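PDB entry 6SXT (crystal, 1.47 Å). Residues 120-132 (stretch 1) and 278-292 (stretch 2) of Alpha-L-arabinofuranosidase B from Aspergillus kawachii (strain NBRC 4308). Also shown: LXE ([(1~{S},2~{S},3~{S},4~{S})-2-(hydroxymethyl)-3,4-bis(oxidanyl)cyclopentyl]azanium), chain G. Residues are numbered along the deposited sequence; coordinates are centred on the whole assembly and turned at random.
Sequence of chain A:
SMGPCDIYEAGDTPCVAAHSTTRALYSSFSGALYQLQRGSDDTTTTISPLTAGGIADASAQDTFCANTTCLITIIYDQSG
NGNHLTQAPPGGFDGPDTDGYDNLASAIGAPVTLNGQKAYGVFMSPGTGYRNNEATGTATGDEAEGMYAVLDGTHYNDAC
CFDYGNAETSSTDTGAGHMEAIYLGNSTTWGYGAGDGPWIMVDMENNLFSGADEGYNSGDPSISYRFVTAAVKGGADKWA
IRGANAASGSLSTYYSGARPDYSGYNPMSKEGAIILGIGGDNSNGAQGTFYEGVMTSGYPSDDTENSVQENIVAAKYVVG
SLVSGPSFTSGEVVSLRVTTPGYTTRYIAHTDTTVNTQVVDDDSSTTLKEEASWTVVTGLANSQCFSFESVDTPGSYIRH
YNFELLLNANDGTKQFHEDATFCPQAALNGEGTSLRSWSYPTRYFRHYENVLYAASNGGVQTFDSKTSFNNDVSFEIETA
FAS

Stretch 1 120-132: YGVFMSPGTGYRN
Stretch 2, residues 278-292: IGGDNSNGAQGTFYE

Remote segments are often joined by backbone pairing at one end and side-chain contacts at the other, as here, where 805 Å² is buried. Stretch 2 begins extended at I278 (phi/psi -140/164, chi1 p, chi2 t), whose CB points toward stretch 1; its CG2 packs 3.7 Å from G129 CA, where a side chain would collide with that methyl. A type I turn, G279 to N282, then presents the G280 carbonyl to R131, whose extended side chain (chi1 to chi3 all t) grips G280 O in a fork: NH2 at 2.8 Å, NH1 at 3.1 Å. The same turn faces the ligand; D281 OD2 accepts from LXE N1' at 3.2 Å.

N284 (-132/36, chi1 p) offers its O to G127 N in a weak 2.8 Å hydrogen bond; at G127 (104/-9, type II turn S125–T128) a CB would jam against P126 O. A water links G127 N (2.9 Å) and A286 O (3.0 Å).

From G288 (171/173) the strands run antiparallel, at 153°. Pairs M124/G288 and V122/F290 form four hydrogen bonds: G288 N–M124 O and F290 N–V122 O, 3.0 Å; M124 N–G288 O and V122 N–F290 O, 2.8 Å. T289 (chi1 m) shares a face with F123 (chi1 t), OG1 lying 3.4 Å from CD2; F290 and V122, both t, share the other, CB to CB 4.4 Å. Y291 (chi1 m) brings CD1 within 3.7 Å of G121 CA, space a side chain there would occupy.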

# COMPACT_ATOMS: atom_id res chain seq x y z
N TYR A 120 -3.43 -8.27 -7.88
CA TYR A 120 -3.36 -7.55 -6.59
C TYR A 120 -1.99 -6.94 -6.38
O TYR A 120 -0.99 -7.67 -6.50
CB TYR A 120 -3.67 -8.54 -5.47
CG TYR A 120 -5.10 -9.01 -5.47
CD1 TYR A 120 -6.13 -8.15 -5.08
CD2 TYR A 120 -5.45 -10.28 -5.92
CE1 TYR A 120 -7.45 -8.58 -5.04
CE2 TYR A 120 -6.77 -10.73 -5.87
CZ TYR A 120 -7.77 -9.87 -5.43
OH TYR A 120 -9.07 -10.29 -5.45
N GLY A 121 -1.96 -5.63 -6.08
CA GLY A 121 -0.75 -4.94 -5.67
C GLY A 121 -0.56 -4.96 -4.17
O GLY A 121 -1.32 -5.58 -3.45
N VAL A 122 0.46 -4.24 -3.74
CA VAL A 122 0.87 -4.21 -2.32
C VAL A 122 0.49 -2.84 -1.75
O VAL A 122 1.22 -1.89 -1.97
CB VAL A 122 2.36 -4.51 -2.16
CG1 VAL A 122 2.74 -4.60 -0.69
CG2 VAL A 122 2.73 -5.77 -2.90
N PHE A 123 -0.63 -2.79 -1.05
CA PHE A 123 -1.14 -1.53 -0.47
C PHE A 123 -0.55 -1.41 0.94
O PHE A 123 -0.83 -2.25 1.81
CB PHE A 123 -2.65 -1.58 -0.40
CG PHE A 123 -3.32 -0.28 -0.05
CD1 PHE A 123 -3.44 0.13 1.28
CD2 PHE A 123 -3.89 0.50 -1.04
CE1 PHE A 123 -4.08 1.32 1.60
CE2 PHE A 123 -4.55 1.67 -0.72
CZ PHE A 123 -4.69 2.06 0.60
N MET A 124 0.25 -0.39 1.14
CA MET A 124 1.04 -0.28 2.38
C MET A 124 0.54 0.94 3.17
O MET A 124 0.61 2.06 2.68
CB MET A 124 2.51 -0.14 2.07
CG MET A 124 3.00 -1.35 1.22
SD MET A 124 4.74 -1.35 0.79
CE MET A 124 5.41 -1.77 2.39
N SER A 125 -0.03 0.65 4.35
CA SER A 125 -0.47 1.63 5.34
C SER A 125 0.72 2.03 6.19
O SER A 125 1.73 1.30 6.31
CB SER A 125 -1.63 1.04 6.10
OG SER A 125 -1.31 -0.26 6.60
N PRO A 126 0.64 3.18 6.90
CA PRO A 126 1.73 3.57 7.78
C PRO A 126 2.04 2.45 8.78
O PRO A 126 1.12 1.91 9.46
CB PRO A 126 1.15 4.82 8.50
CG PRO A 126 0.24 5.39 7.44
CD PRO A 126 -0.46 4.17 6.89
N GLY A 127 3.32 2.11 8.84
CA GLY A 127 3.78 1.02 9.71
C GLY A 127 4.09 -0.26 8.96
O GLY A 127 4.66 -1.18 9.54
N THR A 128 3.73 -0.31 7.68
CA THR A 128 3.97 -1.48 6.81
C THR A 128 5.34 -1.35 6.15
O THR A 128 5.73 -0.26 5.72
CB THR A 128 2.84 -1.56 5.78
OG1 THR A 128 1.59 -1.58 6.47
CG2 THR A 128 2.91 -2.80 4.92
N GLY A 129 6.05 -2.47 6.01
CA GLY A 129 7.38 -2.46 5.40
C GLY A 129 7.90 -3.82 5.07
O GLY A 129 7.67 -4.76 5.82
N TYR A 130 8.70 -3.88 4.00
CA TYR A 130 9.43 -5.07 3.58
C TYR A 130 10.91 -4.73 3.39
O TYR A 130 11.28 -3.58 3.10
CB TYR A 130 8.88 -5.64 2.27
CG TYR A 130 7.45 -6.13 2.36
CD1 TYR A 130 6.38 -5.27 2.20
CD2 TYR A 130 7.15 -7.46 2.61
CE1 TYR A 130 5.08 -5.69 2.33
CE2 TYR A 130 5.84 -7.93 2.72
CZ TYR A 130 4.80 -7.02 2.58
OH TYR A 130 3.50 -7.42 2.71
N ARG A 131 11.75 -5.76 3.48
CA ARG A 131 13.21 -5.55 3.41
C ARG A 131 13.93 -6.82 3.07
O ARG A 131 13.40 -7.93 3.36
CB ARG A 131 13.70 -5.00 4.76
CG ARG A 131 15.08 -4.42 4.78
CD ARG A 131 15.31 -3.55 6.03
NE ARG A 131 16.45 -2.71 5.82
CZ ARG A 131 16.53 -1.44 6.10
NH1 ARG A 131 15.54 -0.84 6.77
NH2 ARG A 131 17.58 -0.75 5.74
N ASN A 132 15.14 -6.66 2.55
CA ASN A 132 16.11 -7.78 2.44
C ASN A 132 17.48 -7.16 2.75
O ASN A 132 17.95 -6.38 1.95
CB ASN A 132 16.10 -8.48 1.11
CG ASN A 132 16.98 -9.72 1.11
OD1 ASN A 132 18.05 -9.71 1.71
ND2 ASN A 132 16.52 -10.79 0.51
N ILE A 278 9.40 1.96 3.35
CA ILE A 278 10.03 2.48 4.59
C ILE A 278 11.32 3.18 4.23
O ILE A 278 11.86 3.01 3.11
CB ILE A 278 10.31 1.31 5.55
CG1 ILE A 278 11.10 0.20 4.85
CG2 ILE A 278 9.02 0.82 6.17
CD1 ILE A 278 11.76 -0.75 5.80
N GLY A 279 11.84 3.99 5.16
CA GLY A 279 13.19 4.52 5.00
C GLY A 279 14.26 3.56 5.43
O GLY A 279 13.95 2.44 5.98
N GLY A 280 15.51 3.87 5.11
CA GLY A 280 16.60 2.94 5.37
C GLY A 280 16.84 2.74 6.86
O GLY A 280 17.29 1.64 7.23
N ASP A 281 16.44 3.70 7.69
CA ASP A 281 16.53 3.57 9.17
C ASP A 281 15.26 2.98 9.76
O ASP A 281 14.99 3.01 10.99
CB ASP A 281 16.85 4.93 9.79
CG ASP A 281 15.85 6.00 9.45
OD1 ASP A 281 14.81 5.69 8.79
OD2 ASP A 281 16.12 7.17 9.80
N ASN A 282 14.40 2.39 8.92
CA ASN A 282 13.07 1.86 9.29
C ASN A 282 12.08 2.98 9.63
O ASN A 282 11.10 2.68 10.27
CB ASN A 282 13.10 0.75 10.36
CG ASN A 282 11.79 -0.00 10.40
OD1 ASN A 282 11.16 -0.23 11.48
ND2 ASN A 282 11.35 -0.36 9.19
N SER A 283 12.29 4.21 9.19
CA SER A 283 11.24 5.23 9.26
C SER A 283 9.99 4.60 8.64
O SER A 283 10.09 4.17 7.48
CB SER A 283 11.60 6.50 8.55
OG SER A 283 12.68 7.20 9.20
N ASN A 284 8.89 4.55 9.36
CA ASN A 284 7.71 3.75 8.94
C ASN A 284 6.41 4.54 9.02
O ASN A 284 5.40 3.96 9.37
CB ASN A 284 7.69 2.39 9.62
CG ASN A 284 7.56 2.33 11.14
OD1 ASN A 284 6.44 2.13 11.69
ND2 ASN A 284 8.68 2.39 11.81
N GLY A 285 6.44 5.83 8.73
CA GLY A 285 5.22 6.65 8.77
C GLY A 285 4.50 6.77 7.43
O GLY A 285 3.37 7.26 7.42
N ALA A 286 5.14 6.31 6.35
CA ALA A 286 4.63 6.58 4.99
C ALA A 286 3.58 5.54 4.58
O ALA A 286 3.46 4.45 5.16
CB ALA A 286 5.76 6.63 4.00
N GLN A 287 2.86 5.90 3.53
CA GLN A 287 1.94 4.98 2.88
C GLN A 287 2.16 5.06 1.37
O GLN A 287 2.60 6.09 0.86
CB GLN A 287 0.48 5.25 3.28
CG GLN A 287 -0.03 6.59 2.81
CD GLN A 287 -1.37 6.97 3.41
OE1 GLN A 287 -1.80 6.35 4.40
NE2 GLN A 287 -2.06 7.95 2.80
N GLY A 288 1.73 4.01 0.67
CA GLY A 288 1.86 3.94 -0.80
C GLY A 288 1.50 2.56 -1.28
O GLY A 288 1.23 1.69 -0.47
N THR A 289 1.45 2.41 -2.59
CA THR A 289 1.13 1.13 -3.18
C THR A 289 2.17 0.79 -4.24
O THR A 289 2.43 1.62 -5.12
CB THR A 289 -0.24 1.13 -3.88
OG1 THR A 289 -1.25 1.42 -2.90
CG2 THR A 289 -0.57 -0.19 -4.53
N PHE A 290 2.67 -0.43 -4.16
CA PHE A 290 3.67 -0.97 -5.09
C PHE A 290 3.05 -2.08 -5.92
O PHE A 290 2.43 -3.01 -5.35
CB PHE A 290 4.85 -1.52 -4.29
CG PHE A 290 5.95 -2.20 -5.07
CD1 PHE A 290 7.06 -1.50 -5.48
CD2 PHE A 290 5.89 -3.56 -5.32
CE1 PHE A 290 8.12 -2.12 -6.12
CE2 PHE A 290 6.94 -4.19 -5.99
CZ PHE A 290 8.07 -3.47 -6.38
N TYR A 291 3.20 -2.01 -7.24
CA TYR A 291 2.68 -3.08 -8.13
C TYR A 291 3.82 -3.94 -8.68
O TYR A 291 3.66 -5.17 -8.81
CB TYR A 291 1.89 -2.43 -9.28
CG TYR A 291 0.66 -1.70 -8.80
CD1 TYR A 291 -0.47 -2.35 -8.35
CD2 TYR A 291 0.62 -0.31 -8.79
CE1 TYR A 291 -1.60 -1.68 -7.92
CE2 TYR A 291 -0.49 0.36 -8.35
CZ TYR A 291 -1.61 -0.30 -7.92
OH TYR A 291 -2.73 0.38 -7.52
N GLU A 292 4.90 -3.33 -9.14
CA GLU A 292 6.05 -4.03 -9.72
C GLU A 292 7.27 -3.13 -9.64
O GLU A 292 7.11 -1.89 -9.59
CB GLU A 292 5.80 -4.45 -11.18
CG GLU A 292 5.56 -3.29 -12.14
CD GLU A 292 5.30 -3.74 -13.58
OE1 GLU A 292 4.20 -4.25 -13.80
OE2 GLU A 292 6.23 -3.67 -14.40
C1' LXE G . 17.60 8.34 6.81
C2' LXE G . 16.56 7.32 6.33
O2' LXE G . 17.13 6.09 6.09
C3' LXE G . 16.06 7.99 5.13
O3' LXE G . 14.87 7.25 4.63
C4' LXE G . 15.67 9.34 5.68
C5' LXE G . 15.63 10.43 4.62
O5' LXE G . 16.81 10.55 3.86
C6' LXE G . 16.77 9.60 6.79
N1' LXE G . 16.01 9.81 8.06
O HOH W 1 5.14 2.38 6.54